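Local atomic coordinates of ORF34P2 (Lactococcus phage p2, PDB entry 2WKD), a protein that binds single-stranded DNA tightly, with nanomolar affinity but without sequence specificity, as an OB-fold protein of a lactococcal phage. Residues K26-P31 with A48-F53. The protein carries 2 engineered substitutions. Numbering follows the deposited sequence.
Sequences KIISVP and AFMPDF. Engineered in segment 48-53: Met50 (natural residue Leu).
Three backbone hydrogen bonds define the antiparallel pairing of 26-31 with 48-53. Ile28 and Ala48 form a hydrogen-bonded pair: Ile28 N reaches Ala48 O at 3.0 Å and Ala48 N returns a bond to Ile28 O, each donor lying in the plane of the carbonyl it meets. The third bond, Met50 N to Lys26 O at 2.9 Å, is straight at hydrogen (167°), yet its donor stands 32° out of the carbonyl plane. Between them Ile27 and Phe49 make a non-hydrogen-bonded pair, flanked by CA-H...O contacts from Ile27 CA to Ala48 O (3.4 Å) and from Phe49 CA to Lys26 O.

In the sheet of this OB-clan domain, strand 25-31 lies between 45-49 and 15-18; backbone hydrogen bonding of Ile27 with Arg16 marks the second flank.

Apolar contacts divide between the two faces. On one, Ile27 and Phe49 run side by side; CG1 of Ile27 is anti to the carbonyl carbon (chi1 -60°), bringing CD1 obliquely to the ring at 3.5 Å from Phe49 CE1. On the other, Ile28 lies with Ala48 and the engineered selenomethionine Met50. Bends at chi2 and chi3 carry the Met50 chain past Lys26 CB; the Met50 and Ile28 side chains cross obliquely, and Met50 CE meets Ile28 CD1 at 3.4 Å, closer than two methyl groups normally pack.

Solvent joins the segments beyond the ladder. One water accepts from Lys26 N and is hydrogen-bonded to Met50 O at 2.8 Å; a second accepts from Lys26 NZ and is hydrogen-bonded to Asp52 O. Asp52 OD1 also forms a salt bridge with Lys25 NZ.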
loop_
_atom_site.group_PDB
_atom_site.type_symbol
_atom_site.label_atom_id
_atom_site.label_comp_id
_atom_site.label_asym_id
_atom_site.label_seq_id
_atom_site.Cartn_x
_atom_site.Cartn_y
_atom_site.Cartn_z
ATOM N N LYS A 26 -9.272 -11.623 16.203
ATOM C CA LYS A 26 -9.861 -10.510 15.493
ATOM C C LYS A 26 -9.267 -10.445 14.093
ATOM O O LYS A 26 -8.050 -10.630 13.909
ATOM C CB LYS A 26 -9.614 -9.194 16.231
ATOM C CG LYS A 26 -10.473 -8.971 17.462
ATOM C CD LYS A 26 -10.281 -7.547 17.973
ATOM C CE LYS A 26 -11.051 -7.322 19.272
ATOM N NZ LYS A 26 -10.620 -8.214 20.390
ATOM N N ILE A 27 -10.123 -10.215 13.105
ATOM C CA ILE A 27 -9.674 -9.949 11.735
ATOM C C ILE A 27 -10.248 -8.604 11.302
ATOM O O ILE A 27 -11.470 -8.398 11.363
ATOM C CB ILE A 27 -10.132 -11.030 10.729
ATOM C CG1 ILE A 27 -9.593 -12.406 11.116
ATOM C CG2 ILE A 27 -9.691 -10.662 9.304
ATOM C CD1 ILE A 27 -10.092 -13.538 10.210
ATOM N N ILE A 28 -9.362 -7.698 10.881
ATOM C CA ILE A 28 -9.769 -6.384 10.390
ATOM C C ILE A 28 -9.731 -6.362 8.861
ATOM O O ILE A 28 -8.904 -7.039 8.241
ATOM C CB ILE A 28 -8.893 -5.241 10.998
ATOM C CG1 ILE A 28 -9.615 -3.889 10.889
ATOM C CG2 ILE A 28 -7.488 -5.216 10.359
ATOM C CD1 ILE A 28 -8.919 -2.730 11.592
ATOM N N SER A 29 -10.640 -5.597 8.267
ATOM C CA SER A 29 -10.708 -5.427 6.819
ATOM C C SER A 29 -10.560 -3.940 6.530
ATOM O O SER A 29 -11.373 -3.132 6.978
ATOM C CB SER A 29 -12.039 -5.976 6.278
ATOM O OG SER A 29 -12.132 -5.813 4.862
ATOM N N VAL A 30 -9.491 -3.582 5.822
ATOM C CA VAL A 30 -9.148 -2.166 5.564
ATOM C C VAL A 30 -8.991 -1.851 4.064
ATOM O O VAL A 30 -8.559 -2.719 3.296
ATOM C CB VAL A 30 -7.860 -1.729 6.338
ATOM C CG1 VAL A 30 -8.098 -1.784 7.864
ATOM C CG2 VAL A 30 -6.638 -2.583 5.944
ATOM N N PRO A 31 -9.337 -0.612 3.643
ATOM C CA PRO A 31 -9.229 -0.228 2.216
ATOM C C PRO A 31 -7.759 -0.068 1.810
ATOM O O PRO A 31 -6.975 0.542 2.544
ATOM C CB PRO A 31 -9.952 1.125 2.154
ATOM C CG PRO A 31 -9.783 1.714 3.512
ATOM C CD PRO A 31 -9.793 0.521 4.482
ATOM N N ALA A 48 -6.334 -8.538 7.851
ATOM C CA ALA A 48 -5.190 -8.883 8.701
ATOM C C ALA A 48 -5.654 -9.362 10.080
ATOM O O ALA A 48 -6.626 -8.836 10.631
ATOM C CB ALA A 48 -4.269 -7.684 8.856
ATOM N N PHE A 49 -4.943 -10.346 10.629
ATOM C CA PHE A 49 -5.184 -10.806 11.991
ATOM C C PHE A 49 -4.584 -9.821 12.983
ATOM O O PHE A 49 -3.477 -9.317 12.770
ATOM C CB PHE A 49 -4.591 -12.203 12.203
ATOM C CG PHE A 49 -5.359 -13.308 11.509
ATOM C CD1 PHE A 49 -6.437 -13.929 12.141
ATOM C CD2 PHE A 49 -5.003 -13.731 10.235
ATOM C CE1 PHE A 49 -7.143 -14.957 11.509
ATOM C CE2 PHE A 49 -5.713 -14.763 9.596
ATOM C CZ PHE A 49 -6.781 -15.372 10.236
HETATM N N MSE A 50 -5.322 -9.535 14.049
HETATM C CA MSE A 50 -4.890 -8.617 15.099
HETATM C C MSE A 50 -4.223 -9.414 16.211
HETATM O O MSE A 50 -4.655 -10.532 16.512
HETATM C CB MSE A 50 -6.090 -7.873 15.713
HETATM C CG MSE A 50 -6.939 -7.096 14.739
HETATM SE SE MSE A 50 -6.090 -5.398 14.224
HETATM C CE MSE A 50 -7.658 -4.314 14.339
ATOM N N PRO A 51 -3.177 -8.837 16.840
ATOM C CA PRO A 51 -2.604 -9.419 18.061
ATOM C C PRO A 51 -3.648 -9.465 19.186
ATOM O O PRO A 51 -4.602 -8.682 19.175
ATOM C CB PRO A 51 -1.460 -8.463 18.441
ATOM C CG PRO A 51 -1.500 -7.318 17.486
ATOM C CD PRO A 51 -2.423 -7.668 16.343
ATOM N N ASP A 52 -3.454 -10.357 20.155
ATOM C CA ASP A 52 -4.456 -10.596 21.206
ATOM C C ASP A 52 -4.775 -9.360 22.046
ATOM O O ASP A 52 -5.887 -9.224 22.516
ATOM C CB ASP A 52 -4.034 -11.742 22.130
ATOM C CG ASP A 52 -4.032 -13.106 21.435
ATOM O OD1 ASP A 52 -4.586 -13.245 20.318
ATOM O OD2 ASP A 52 -3.468 -14.058 22.030
ATOM N N PHE A 53 -3.811 -8.459 22.229
ATOM C CA PHE A 53 -4.028 -7.304 23.119
ATOM C C PHE A 53 -4.951 -6.218 22.529
ATOM O O PHE A 53 -5.503 -5.398 23.271
ATOM C CB PHE A 53 -2.690 -6.689 23.532
ATOM C CG PHE A 53 -2.083 -5.810 22.480
ATOM C CD1 PHE A 53 -2.328 -4.440 22.484
ATOM C CD2 PHE A 53 -1.272 -6.349 21.483
ATOM C CE1 PHE A 53 -1.770 -3.628 21.512
ATOM C CE2 PHE A 53 -0.710 -5.542 20.512
ATOM C CZ PHE A 53 -0.961 -4.186 20.521
HETATM O O HOH W 1 -7.006 -10.896 17.989
HETATM O O HOH W 2 -7.647 -9.145 20.012
#